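PDB 5FQ8: outer membrane protein Omp121 from Bacteroides thetaiotaomicron, which probably takes up substrates across the outer membrane as a TonB-dependent receptor and binds metal ions. Local coordinates for residues B[107-112]-B[454-458]; B[131-137]-B[292-298]; B[314-320]-B[377-383]; B[477-482]-B[523-528]. All blocks are in the same frame, centred on the assembly; numbering follows the deposited sequence.

Contact 1 of 4, residues B[107-112]-B[454-458]; sequences VPLNNS and RREIN. With C8E ((hydroxyethyloxy)tri(ethyloxy)octane), chain U; KR0 (3-decanoyloxypropyl decanoate), chain K.
N110 of the plug and E456 of the barrel wall meet with their side chains crossing at about a right angle. The amide and carboxylate planes are 81° apart, so the two groups do not lie flat on each other. N110 ND2 donates to E456 OE2, which lies near the amide plane but is approached from above the carboxylate; the modelled separation of 2.5 Å is too short to be read literally at 2.75 Å resolution. The same nitrogen gives a hydrogen bond to S112 OG at 2.8 Å. With CG of N110 set opposite its own backbone N (chi1 175°), the amide reaches across to the strand. Were N110 an alanine, E456 OE2 and S112 OG would probably both lose this shared donor. E456 OE1 also has a long, weak ion pair with R156. S112 also lays its CB over one face of the R454 guanidinium, 3.4 Å above the plane and toward the rim. At the far end P108 CD packs on N458 ND2 at 3.6 Å, the two side chains again crossing steeply. R455 and I457 turn their CB atoms away from the plug; R455 NH2 lies 2.8 Å from O9 of the detergent C8E, while I457 borders KR0. The segment 107-112 follows plug strand 101-103, and strand 446-469 runs between strands 398-417 and 472-495, its E456 backbone bonded to D407 on the former.

Contact 2 of 4, residues B[131-137]-B[292-298]; sequences NAINPDD and KYTFSAR
K292 sends its side chain from strand 289-303 into the plug turn 131-137, and its path explains much of the contact. CB is directed toward the turn, CG continues opposite the backbone N (chi1 -176°), and every later torsion is also extended, giving the chain its full reach. CD is the first atom to draw near, 4.1 Å from N131 O. CE lies 3.2 Å from A132 O, inside the curl of backbone carbonyls. NZ ends between two acceptors, bonding to N131 O at 3.0 Å and I133 O at 2.9 Å. The second bond comes from above the I133 carbonyl plane, 55° out of it, whereas the first is tilted by a smaller angle. A third carbonyl, that of S58, also accepts from NZ. A methionine in its place would probably leave the N131 and I133 carbonyls without this donor and remove one of the ties between the turn and the strand.

Next along the strand, T294 CG2 rests 3.4 Å from A132 O. Past it, the Asx turn made by N134 OD1 with D136 N leads into the short 3-10 segment that carries D137. There D137 OD1 forms a salt bridge with R298 NH2 at 3.0 Å, at the guanidinium edge and with the planes 72° apart. S296 OG accepts from R298 NE in that plane and is also bonded to N313, while S273 bonds D137 OD2. The chemistry is thus of two kinds in a buried plug-barrel seam: an ammonium whose charge is probably eased by carbonyl dipoles, and an arginine paired with a carboxylate.

Contact 3 of 4, residues B[314-320]-B[377-383]; sequences YAYQKNN and NEYESER
R383, Y379 and Q317 lose the most surface where strands 314-320 and 377-383 pair antiparallel, their axes 4.6 Å apart and their directions 174° from each other. R383 sits opposite A315 in a hydrogen-bonded pair: A315 N reaches R383 O at 2.8 Å, and the two CB atoms are 4.2 Å apart. Beyond CB the arginine is extended and leaves the strand partner, so that its guanidinium forms a salt bridge with D407 and a hydrogen bond with G129 O of the plug.

Y379 runs alongside N319 in the same direction, presenting its ring edge, CD2, to N319 OD1 at 3.9 Å. The amide is steeply turned against the ring (76°), and F126 of the plug stacks on Y379. Q317 pairs with S381, placing its CG 3.6 Å from S381 CB, while Q317 NE2 approaches the Y379 ring obliquely. A water joins A315 O to S381 OG.

Facing the other way are Y316, K318, E378, E380 and E382. Y316 OH donates to E380 OE1 at 3.2 Å, meeting it from above the carboxylate plane. K318 NZ stays 4.3 Å from E378 OE1, beyond salt-bridge range.

Chemically the two faces differ: one holds uncharged groups, among them the Y379 ring, and an arginine turned to the plug, whereas the other offers E380 and E382 to R453 of the second subunit, whose charge probably balances these neighbouring carboxylates.

Contact 4 of 4, residues B[477-482]-B[523-528]; sequences LVGFNG and LMGVFG
The transmembrane beta-barrel of this TonB-dependent receptor is built here from two antiparallel neighbours, with G479 facing F527 and N481 facing G525 in hydrogen-bonded pairs. The segments 477-482 and 523-528 run 168° from each other, and four backbone bonds join them, the shortest from N481 N to G525 O at 2.8 Å. V478, F480, V526 and M524 share one face of the wall, where V478 and V526 lie on the surface. On it F480 CZ packs against M524 CG at 4.3 Å, and V526 CG2 leans on G479 O. An apolar side chain of another protein's chain covers M524, and KR0 touches G482.

The opposite face carries N481 and F527, both against R545, whose NH2 bonds N481 OD1; the plug residue L152 packs on F527 and L477. F527 buries more area than any other residue of the pair. Its CG stands between the backbone N and the carbonyl carbon (chi1 58°), which swings the ring across the neighbouring strand instead of along its own. L477 CD2 approaches CE2 of that ring obliquely. Over one ring face lies G479, making a CH-pi contact with CA 3.9 Å from the F527 centroid and 18° off the ring normal.

Contacts 1 and 2 fasten two parts of the plug to the barrel wall, whereas contacts 3 and 4 are strand pairs of that wall. R383 of contact 3 reaches contact 1, its NH2 lying 3.0 Å from N110 O in a weak hydrogen bond. Contacts 2 and 3 share neighbouring strands, with Y316 N bonded to Y293 O at 2.8 Å. On the other flank, N481 ND2 of contact 4 bonds N458 OD1 of contact 1; their strands, 446-469 and 472-495, are neighbours, and they bring I457 and G482 to the same KR0 pocket. Contacts 3 and 4 stand farthest apart, about 35 Å between centres. A bound calcium ion lies about 9 Å from the N320 side chain of contact 3.

Contact 1 of 4, residues B[107-112]-B[454-458]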
# COMPACT_ATOMS: atom_id res chain seq x y z
N VAL B 107 -27.21 -26.46 5.31
CA VAL B 107 -27.00 -25.15 4.73
C VAL B 107 -25.67 -25.19 3.98
O VAL B 107 -24.71 -25.76 4.50
CB VAL B 107 -26.96 -24.06 5.82
CG1 VAL B 107 -26.57 -22.72 5.20
CG2 VAL B 107 -28.29 -24.01 6.52
N PRO B 108 -25.58 -24.64 2.78
CA PRO B 108 -24.30 -24.64 2.09
C PRO B 108 -23.21 -24.02 2.94
O PRO B 108 -23.43 -23.03 3.64
CB PRO B 108 -24.59 -23.80 0.84
CG PRO B 108 -26.03 -24.02 0.59
CD PRO B 108 -26.67 -24.13 1.93
N LEU B 109 -22.04 -24.62 2.87
CA LEU B 109 -20.87 -24.17 3.62
C LEU B 109 -19.90 -23.47 2.68
O LEU B 109 -19.71 -23.90 1.55
CB LEU B 109 -20.19 -25.35 4.29
CG LEU B 109 -18.99 -25.05 5.17
CD1 LEU B 109 -19.50 -24.47 6.44
CD2 LEU B 109 -18.19 -26.31 5.42
N ASN B 110 -19.28 -22.40 3.15
CA ASN B 110 -18.30 -21.73 2.32
C ASN B 110 -17.06 -22.60 2.22
O ASN B 110 -16.53 -23.07 3.23
CB ASN B 110 -17.95 -20.35 2.88
CG ASN B 110 -16.83 -19.69 2.11
OD1 ASN B 110 -15.69 -19.65 2.57
ND2 ASN B 110 -17.14 -19.18 0.93
N ASN B 111 -16.60 -22.83 1.00
CA ASN B 111 -15.44 -23.66 0.74
C ASN B 111 -14.45 -22.90 -0.11
O ASN B 111 -13.95 -23.39 -1.13
CB ASN B 111 -15.85 -24.97 0.08
CG ASN B 111 -14.71 -25.94 -0.03
OD1 ASN B 111 -13.81 -25.96 0.80
ND2 ASN B 111 -14.73 -26.75 -1.08
N SER B 112 -14.15 -21.68 0.29
CA SER B 112 -13.25 -20.84 -0.48
C SER B 112 -11.82 -21.16 -0.11
O SER B 112 -11.52 -21.48 1.04
CB SER B 112 -13.55 -19.37 -0.23
OG SER B 112 -14.86 -19.07 -0.66
N ARG B 454 -15.50 -12.16 3.33
CA ARG B 454 -16.39 -13.03 2.59
C ARG B 454 -17.72 -13.13 3.31
O ARG B 454 -17.77 -13.09 4.54
CB ARG B 454 -15.81 -14.43 2.47
CG ARG B 454 -14.94 -14.62 1.29
CD ARG B 454 -14.33 -15.98 1.27
NE ARG B 454 -13.15 -15.97 0.42
CZ ARG B 454 -13.20 -15.90 -0.90
NH1 ARG B 454 -14.36 -15.85 -1.53
NH2 ARG B 454 -12.07 -15.88 -1.60
N ARG B 455 -18.79 -13.29 2.55
CA ARG B 455 -20.09 -13.40 3.18
C ARG B 455 -21.11 -14.03 2.24
O ARG B 455 -21.29 -13.58 1.12
CB ARG B 455 -20.55 -12.02 3.63
CG ARG B 455 -21.88 -11.95 4.30
CD ARG B 455 -22.01 -10.66 5.06
NE ARG B 455 -23.27 -10.59 5.79
CZ ARG B 455 -24.35 -9.94 5.37
NH1 ARG B 455 -24.32 -9.28 4.22
NH2 ARG B 455 -25.44 -9.94 6.12
N GLU B 456 -21.76 -15.10 2.69
CA GLU B 456 -22.80 -15.74 1.91
C GLU B 456 -24.04 -15.89 2.77
O GLU B 456 -23.96 -16.07 3.98
CB GLU B 456 -22.36 -17.11 1.41
CG GLU B 456 -20.91 -17.16 0.90
CD GLU B 456 -20.51 -18.55 0.44
OE1 GLU B 456 -21.34 -19.47 0.63
OE2 GLU B 456 -19.40 -18.72 -0.10
N ILE B 457 -25.20 -15.80 2.14
CA ILE B 457 -26.46 -15.95 2.85
C ILE B 457 -27.36 -16.85 2.03
O ILE B 457 -27.50 -16.66 0.82
CB ILE B 457 -27.16 -14.61 3.11
CG1 ILE B 457 -26.43 -13.84 4.18
CG2 ILE B 457 -28.58 -14.85 3.55
CD1 ILE B 457 -26.99 -12.47 4.39
N ASN B 458 -27.97 -17.82 2.68
CA ASN B 458 -28.83 -18.77 2.01
C ASN B 458 -30.14 -18.88 2.76
O ASN B 458 -30.14 -19.00 3.98
CB ASN B 458 -28.15 -20.13 1.89
CG ASN B 458 -28.84 -21.02 0.92
OD1 ASN B 458 -28.78 -20.81 -0.28
ND2 ASN B 458 -29.53 -22.04 1.44
C8 C8E U . -28.45 -9.37 6.50
O9 C8E U . -27.91 -10.31 7.40
C10 C8E U . -28.96 -10.95 8.09
C11 C8E U . -28.56 -11.31 9.52
O12 C8E U . -29.29 -12.48 9.86
C13 C8E U . -29.05 -12.96 11.15
C14 C8E U . -29.62 -14.38 11.24
O15 C8E U . -28.83 -15.28 10.49
C16 C8E U . -29.10 -16.61 10.82
C1 KR0 K . -32.21 -13.01 -1.47
O1 KR0 K . -33.38 -13.66 -0.99
C2 KR0 K . -31.03 -13.71 -0.84
C3 KR0 K . -30.37 -12.84 0.21
C4 KR0 K . -33.11 -10.24 5.04
O4 KR0 K . -31.15 -12.73 1.39
C5 KR0 K . -30.75 -11.71 2.35
C6 KR0 K . -33.67 -11.59 5.50
C7 KR0 K . -34.27 -13.00 -0.05
C8 KR0 K . -34.07 -11.65 6.97
O8 KR0 K . -29.81 -11.01 2.07
C9 KR0 K . -34.50 -13.06 7.40
O9 KR0 K . -34.59 -11.85 -0.23
C10 KR0 K . -31.45 -11.51 3.68
C11 KR0 K . -32.41 -10.33 3.69
C12 KR0 K . -34.81 -13.73 1.16
C13 KR0 K . -36.29 -13.43 1.30
C14 KR0 K . -35.27 -13.06 8.73
C15 KR0 K . -35.37 -14.46 9.35
C16 KR0 K . -35.92 -14.43 10.76
C17 KR0 K . -37.01 -14.48 2.14
C18 KR0 K . -37.22 -14.05 3.59
C19 KR0 K . -37.80 -15.23 4.38
C20 KR0 K . -38.36 -14.83 5.75
C21 KR0 K . -38.86 -16.07 6.50
C22 KR0 K . -39.81 -15.71 7.64
C23 KR0 K . -40.09 -16.86 8.59

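Contact 2 of 4, residues B[131-137]-B[292-298]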
# COMPACT_ATOMS: atom_id res chain seq x y z
N ASN B 131 -11.91 -27.11 5.58
CA ASN B 131 -10.96 -27.47 6.61
C ASN B 131 -11.30 -26.92 7.99
O ASN B 131 -10.57 -27.20 8.94
CB ASN B 131 -9.58 -26.97 6.23
CG ASN B 131 -8.89 -27.87 5.32
OD1 ASN B 131 -9.53 -28.65 4.63
ND2 ASN B 131 -7.58 -27.81 5.30
N ALA B 132 -12.37 -26.14 8.11
CA ALA B 132 -12.67 -25.50 9.38
C ALA B 132 -13.54 -26.36 10.25
O ALA B 132 -13.49 -26.25 11.48
CB ALA B 132 -13.35 -24.16 9.16
N ILE B 133 -14.37 -27.20 9.64
CA ILE B 133 -15.24 -28.06 10.41
C ILE B 133 -14.39 -28.97 11.28
O ILE B 133 -13.28 -29.36 10.89
CB ILE B 133 -16.17 -28.84 9.47
CG1 ILE B 133 -17.12 -29.72 10.25
CG2 ILE B 133 -15.41 -29.70 8.56
CD1 ILE B 133 -18.22 -30.20 9.42
N ASN B 134 -14.86 -29.22 12.49
CA ASN B 134 -14.16 -30.08 13.43
C ASN B 134 -14.65 -31.51 13.24
O ASN B 134 -15.83 -31.79 13.49
CB ASN B 134 -14.42 -29.62 14.85
CG ASN B 134 -14.00 -30.64 15.89
OD1 ASN B 134 -13.20 -31.54 15.64
ND2 ASN B 134 -14.53 -30.47 17.08
N PRO B 135 -13.79 -32.44 12.84
CA PRO B 135 -14.26 -33.81 12.58
C PRO B 135 -14.94 -34.46 13.76
O PRO B 135 -15.88 -35.23 13.56
CB PRO B 135 -12.98 -34.54 12.18
CG PRO B 135 -11.87 -33.71 12.72
CD PRO B 135 -12.34 -32.32 12.68
N ASP B 136 -14.51 -34.16 14.99
CA ASP B 136 -15.15 -34.75 16.15
C ASP B 136 -16.63 -34.43 16.25
O ASP B 136 -17.35 -35.11 16.98
CB ASP B 136 -14.45 -34.30 17.43
CG ASP B 136 -13.15 -35.01 17.67
OD1 ASP B 136 -12.98 -36.14 17.18
OD2 ASP B 136 -12.28 -34.43 18.36
N ASP B 137 -17.12 -33.43 15.52
CA ASP B 137 -18.53 -33.08 15.55
C ASP B 137 -19.35 -33.83 14.52
O ASP B 137 -20.57 -33.64 14.48
CB ASP B 137 -18.73 -31.59 15.30
CG ASP B 137 -18.46 -30.75 16.50
OD1 ASP B 137 -18.64 -31.25 17.63
OD2 ASP B 137 -18.07 -29.58 16.32
N LYS B 292 -5.48 -24.11 14.75
CA LYS B 292 -6.90 -24.15 14.51
C LYS B 292 -7.61 -24.09 15.85
O LYS B 292 -7.18 -24.73 16.81
CB LYS B 292 -7.27 -25.39 13.73
CG LYS B 292 -8.72 -25.49 13.34
CD LYS B 292 -9.04 -26.84 12.78
CE LYS B 292 -10.44 -26.87 12.25
NZ LYS B 292 -10.82 -28.20 11.75
N TYR B 293 -8.65 -23.27 15.94
CA TYR B 293 -9.56 -23.21 17.08
C TYR B 293 -10.98 -23.16 16.55
O TYR B 293 -11.28 -22.36 15.67
CB TYR B 293 -9.33 -21.99 17.97
CG TYR B 293 -8.04 -21.92 18.76
CD1 TYR B 293 -6.92 -21.34 18.23
CD2 TYR B 293 -7.98 -22.38 20.07
CE1 TYR B 293 -5.75 -21.24 18.94
CE2 TYR B 293 -6.81 -22.28 20.79
CZ TYR B 293 -5.70 -21.71 20.22
OH TYR B 293 -4.52 -21.61 20.91
N THR B 294 -11.85 -23.99 17.09
CA THR B 294 -13.27 -23.91 16.76
C THR B 294 -14.09 -23.92 18.04
O THR B 294 -13.63 -24.37 19.08
CB THR B 294 -13.73 -25.07 15.89
OG1 THR B 294 -13.68 -26.30 16.65
CG2 THR B 294 -12.84 -25.18 14.69
N PHE B 295 -15.31 -23.39 17.94
CA PHE B 295 -16.30 -23.47 18.99
C PHE B 295 -17.65 -23.64 18.34
O PHE B 295 -17.92 -22.99 17.34
CB PHE B 295 -16.29 -22.22 19.88
CG PHE B 295 -17.23 -22.31 21.04
CD1 PHE B 295 -16.84 -22.92 22.21
CD2 PHE B 295 -18.52 -21.80 20.94
CE1 PHE B 295 -17.70 -23.02 23.26
CE2 PHE B 295 -19.38 -21.89 21.99
CZ PHE B 295 -18.97 -22.50 23.16
N SER B 296 -18.49 -24.52 18.88
CA SER B 296 -19.80 -24.78 18.31
C SER B 296 -20.84 -24.93 19.41
O SER B 296 -20.52 -25.32 20.54
CB SER B 296 -19.80 -26.03 17.44
OG SER B 296 -21.10 -26.31 16.98
N ALA B 297 -22.08 -24.61 19.08
CA ALA B 297 -23.19 -24.73 20.01
C ALA B 297 -24.42 -25.00 19.18
O ALA B 297 -24.77 -24.20 18.32
CB ALA B 297 -23.35 -23.47 20.84
N ARG B 298 -25.06 -26.14 19.40
CA ARG B 298 -26.17 -26.57 18.58
C ARG B 298 -27.29 -27.02 19.49
O ARG B 298 -27.07 -27.79 20.42
CB ARG B 298 -25.75 -27.70 17.65
CG ARG B 298 -24.86 -27.25 16.55
CD ARG B 298 -24.30 -28.39 15.78
NE ARG B 298 -22.98 -28.75 16.25
CZ ARG B 298 -22.62 -29.99 16.55
NH1 ARG B 298 -23.49 -30.97 16.42
NH2 ARG B 298 -21.39 -30.24 16.97

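Contact 3 of 4, residues B[314-320]-B[377-383]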
# COMPACT_ATOMS: atom_id res chain seq x y z
N TYR B 314 -17.90 -20.77 15.36
CA TYR B 314 -16.82 -19.82 15.15
C TYR B 314 -15.56 -20.60 14.87
O TYR B 314 -15.32 -21.64 15.49
CB TYR B 314 -16.65 -18.90 16.36
CG TYR B 314 -15.34 -18.14 16.46
CD1 TYR B 314 -15.21 -16.88 15.92
CD2 TYR B 314 -14.26 -18.66 17.15
CE1 TYR B 314 -14.04 -16.18 16.03
CE2 TYR B 314 -13.08 -17.95 17.27
CZ TYR B 314 -12.98 -16.71 16.70
OH TYR B 314 -11.82 -16.01 16.81
N ALA B 315 -14.77 -20.13 13.91
CA ALA B 315 -13.53 -20.78 13.52
C ALA B 315 -12.42 -19.76 13.46
O ALA B 315 -12.60 -18.67 12.92
CB ALA B 315 -13.68 -21.48 12.18
N TYR B 316 -11.28 -20.11 14.04
CA TYR B 316 -10.07 -19.32 13.97
C TYR B 316 -8.98 -20.12 13.28
O TYR B 316 -8.94 -21.34 13.40
CB TYR B 316 -9.59 -18.93 15.34
CG TYR B 316 -8.27 -18.23 15.35
CD1 TYR B 316 -8.20 -16.85 15.21
CD2 TYR B 316 -7.10 -18.93 15.52
CE1 TYR B 316 -7.00 -16.20 15.22
CE2 TYR B 316 -5.88 -18.29 15.53
CZ TYR B 316 -5.84 -16.92 15.38
OH TYR B 316 -4.63 -16.28 15.40
N GLN B 317 -8.09 -19.44 12.57
CA GLN B 317 -6.88 -20.10 12.13
C GLN B 317 -5.75 -19.09 12.04
O GLN B 317 -5.97 -17.93 11.72
CB GLN B 317 -7.07 -20.82 10.80
CG GLN B 317 -7.20 -19.96 9.59
CD GLN B 317 -7.51 -20.79 8.37
OE1 GLN B 317 -8.64 -21.22 8.17
NE2 GLN B 317 -6.50 -21.03 7.56
N LYS B 318 -4.54 -19.54 12.35
CA LYS B 318 -3.34 -18.78 12.05
C LYS B 318 -2.39 -19.67 11.28
O LYS B 318 -1.78 -20.57 11.86
CB LYS B 318 -2.67 -18.23 13.30
CG LYS B 318 -1.96 -16.92 13.05
CD LYS B 318 -1.02 -16.55 14.16
CE LYS B 318 0.37 -17.03 13.84
NZ LYS B 318 1.28 -16.92 15.00
N ASN B 319 -2.27 -19.43 9.99
CA ASN B 319 -1.29 -20.11 9.16
C ASN B 319 -0.03 -19.28 9.02
O ASN B 319 -0.08 -18.06 8.89
CB ASN B 319 -1.86 -20.36 7.77
CG ASN B 319 -3.17 -21.10 7.80
OD1 ASN B 319 -4.15 -20.62 8.35
ND2 ASN B 319 -3.21 -22.26 7.19
N ASN B 320 1.10 -19.96 9.06
CA ASN B 320 2.39 -19.44 8.61
C ASN B 320 2.94 -20.44 7.62
O ASN B 320 2.79 -21.64 7.82
CB ASN B 320 3.37 -19.25 9.76
CG ASN B 320 2.95 -18.20 10.74
OD1 ASN B 320 2.24 -18.48 11.69
ND2 ASN B 320 3.41 -16.98 10.53
N ASN B 377 5.27 -14.71 5.98
CA ASN B 377 4.09 -14.98 5.17
C ASN B 377 3.03 -15.59 6.09
O ASN B 377 2.81 -16.80 6.13
CB ASN B 377 4.39 -15.90 4.00
CG ASN B 377 3.21 -16.10 3.11
OD1 ASN B 377 2.18 -15.47 3.29
ND2 ASN B 377 3.35 -16.97 2.14
N GLU B 378 2.33 -14.73 6.81
CA GLU B 378 1.40 -15.14 7.85
C GLU B 378 -0.03 -14.92 7.38
O GLU B 378 -0.29 -14.09 6.51
CB GLU B 378 1.67 -14.36 9.13
CG GLU B 378 0.92 -14.84 10.35
CD GLU B 378 1.21 -14.01 11.56
OE1 GLU B 378 2.38 -13.99 11.99
OE2 GLU B 378 0.27 -13.37 12.06
N TYR B 379 -0.95 -15.71 7.92
CA TYR B 379 -2.37 -15.54 7.64
C TYR B 379 -3.13 -15.79 8.93
O TYR B 379 -2.85 -16.76 9.63
CB TYR B 379 -2.83 -16.50 6.55
CG TYR B 379 -4.27 -16.40 6.12
CD1 TYR B 379 -4.66 -15.52 5.13
CD2 TYR B 379 -5.23 -17.24 6.65
CE1 TYR B 379 -5.97 -15.47 4.71
CE2 TYR B 379 -6.54 -17.19 6.24
CZ TYR B 379 -6.90 -16.30 5.27
OH TYR B 379 -8.21 -16.24 4.85
N GLU B 380 -4.04 -14.90 9.25
CA GLU B 380 -4.95 -15.06 10.38
C GLU B 380 -6.37 -14.87 9.87
O GLU B 380 -6.63 -13.97 9.07
CB GLU B 380 -4.65 -14.06 11.49
CG GLU B 380 -5.59 -14.21 12.66
CD GLU B 380 -5.36 -13.24 13.78
OE1 GLU B 380 -4.30 -13.30 14.42
OE2 GLU B 380 -6.26 -12.42 14.03
N SER B 381 -7.27 -15.73 10.30
CA SER B 381 -8.63 -15.71 9.79
C SER B 381 -9.62 -15.89 10.93
O SER B 381 -9.36 -16.64 11.87
CB SER B 381 -8.82 -16.80 8.75
OG SER B 381 -10.18 -17.05 8.50
N GLU B 382 -10.75 -15.19 10.86
CA GLU B 382 -11.83 -15.35 11.81
C GLU B 382 -13.11 -15.60 11.03
O GLU B 382 -13.32 -14.97 10.00
CB GLU B 382 -11.97 -14.12 12.69
CG GLU B 382 -11.28 -14.24 14.04
CD GLU B 382 -11.14 -12.93 14.77
OE1 GLU B 382 -10.45 -12.02 14.25
OE2 GLU B 382 -11.73 -12.81 15.86
N ARG B 383 -13.94 -16.53 11.49
CA ARG B 383 -15.06 -16.98 10.68
C ARG B 383 -16.23 -17.36 11.56
O ARG B 383 -16.07 -18.12 12.51
CB ARG B 383 -14.67 -18.18 9.82
CG ARG B 383 -15.83 -18.78 9.06
CD ARG B 383 -15.36 -19.85 8.11
NE ARG B 383 -16.45 -20.41 7.34
CZ ARG B 383 -16.32 -21.47 6.57
NH1 ARG B 383 -15.15 -22.06 6.49
NH2 ARG B 383 -17.35 -21.95 5.90
O HOH W 1 -11.56 -18.85 10.39

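Contact 4 of 4, residues B[477-482]-B[523-528]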
# COMPACT_ATOMS: atom_id res chain seq x y z
N LEU B 477 -42.47 -32.10 -2.16
CA LEU B 477 -41.72 -31.01 -1.55
C LEU B 477 -41.71 -29.85 -2.53
O LEU B 477 -41.26 -30.01 -3.66
CB LEU B 477 -40.29 -31.43 -1.21
CG LEU B 477 -39.53 -30.75 -0.07
CD1 LEU B 477 -38.11 -31.27 0.00
CD2 LEU B 477 -39.50 -29.26 -0.21
N VAL B 478 -42.20 -28.69 -2.08
CA VAL B 478 -42.16 -27.45 -2.85
C VAL B 478 -41.35 -26.43 -2.06
O VAL B 478 -41.57 -26.28 -0.85
CB VAL B 478 -43.57 -26.93 -3.15
CG1 VAL B 478 -43.51 -25.50 -3.57
CG2 VAL B 478 -44.20 -27.74 -4.23
N GLY B 479 -40.44 -25.72 -2.73
CA GLY B 479 -39.50 -24.87 -2.03
C GLY B 479 -39.13 -23.62 -2.80
O GLY B 479 -39.46 -23.44 -3.97
N PHE B 480 -38.42 -22.75 -2.10
CA PHE B 480 -37.85 -21.53 -2.63
C PHE B 480 -36.42 -21.41 -2.13
O PHE B 480 -36.15 -21.73 -0.97
CB PHE B 480 -38.65 -20.30 -2.21
CG PHE B 480 -37.92 -19.00 -2.37
CD1 PHE B 480 -37.14 -18.50 -1.35
CD2 PHE B 480 -38.01 -18.29 -3.55
CE1 PHE B 480 -36.47 -17.32 -1.50
CE2 PHE B 480 -37.34 -17.10 -3.70
CZ PHE B 480 -36.57 -16.62 -2.67
N ASN B 481 -35.52 -20.94 -2.98
CA ASN B 481 -34.14 -20.72 -2.58
C ASN B 481 -33.75 -19.28 -2.86
O ASN B 481 -34.20 -18.69 -3.84
CB ASN B 481 -33.20 -21.68 -3.30
CG ASN B 481 -31.80 -21.62 -2.74
OD1 ASN B 481 -30.82 -21.79 -3.46
ND2 ASN B 481 -31.69 -21.37 -1.46
N GLY B 482 -32.93 -18.71 -1.98
CA GLY B 482 -32.38 -17.39 -2.20
C GLY B 482 -30.95 -17.33 -1.74
O GLY B 482 -30.66 -17.61 -0.57
N LEU B 523 -28.89 -15.16 -6.52
CA LEU B 523 -29.62 -16.20 -7.21
C LEU B 523 -30.91 -16.46 -6.46
O LEU B 523 -30.94 -16.43 -5.23
CB LEU B 523 -28.80 -17.49 -7.29
CG LEU B 523 -29.46 -18.70 -7.93
CD1 LEU B 523 -29.25 -18.69 -9.42
CD2 LEU B 523 -28.90 -19.94 -7.34
N MET B 524 -31.97 -16.69 -7.20
CA MET B 524 -33.21 -17.16 -6.61
C MET B 524 -33.73 -18.33 -7.42
O MET B 524 -33.53 -18.38 -8.64
CB MET B 524 -34.25 -16.06 -6.55
CG MET B 524 -33.92 -14.97 -5.57
SD MET B 524 -35.18 -13.71 -5.58
CE MET B 524 -34.88 -12.95 -7.14
N GLY B 525 -34.38 -19.26 -6.75
CA GLY B 525 -34.97 -20.38 -7.45
C GLY B 525 -36.20 -20.91 -6.76
O GLY B 525 -36.43 -20.67 -5.57
N VAL B 526 -37.00 -21.65 -7.52
CA VAL B 526 -38.12 -22.41 -6.98
C VAL B 526 -37.96 -23.85 -7.44
O VAL B 526 -37.52 -24.09 -8.57
CB VAL B 526 -39.47 -21.82 -7.43
CG1 VAL B 526 -39.46 -21.56 -8.91
CG2 VAL B 526 -40.60 -22.74 -7.04
N PHE B 527 -38.27 -24.80 -6.56
CA PHE B 527 -38.01 -26.20 -6.88
C PHE B 527 -39.09 -27.10 -6.31
O PHE B 527 -39.79 -26.75 -5.36
CB PHE B 527 -36.64 -26.66 -6.38
CG PHE B 527 -36.45 -26.49 -4.91
CD1 PHE B 527 -35.98 -25.29 -4.39
CD2 PHE B 527 -36.72 -27.52 -4.05
CE1 PHE B 527 -35.79 -25.13 -3.04
CE2 PHE B 527 -36.53 -27.36 -2.70
CZ PHE B 527 -36.07 -26.16 -2.19
N GLY B 528 -39.20 -28.28 -6.91
CA GLY B 528 -40.12 -29.30 -6.44
C GLY B 528 -39.52 -30.68 -6.62
O GLY B 528 -38.74 -30.93 -7.55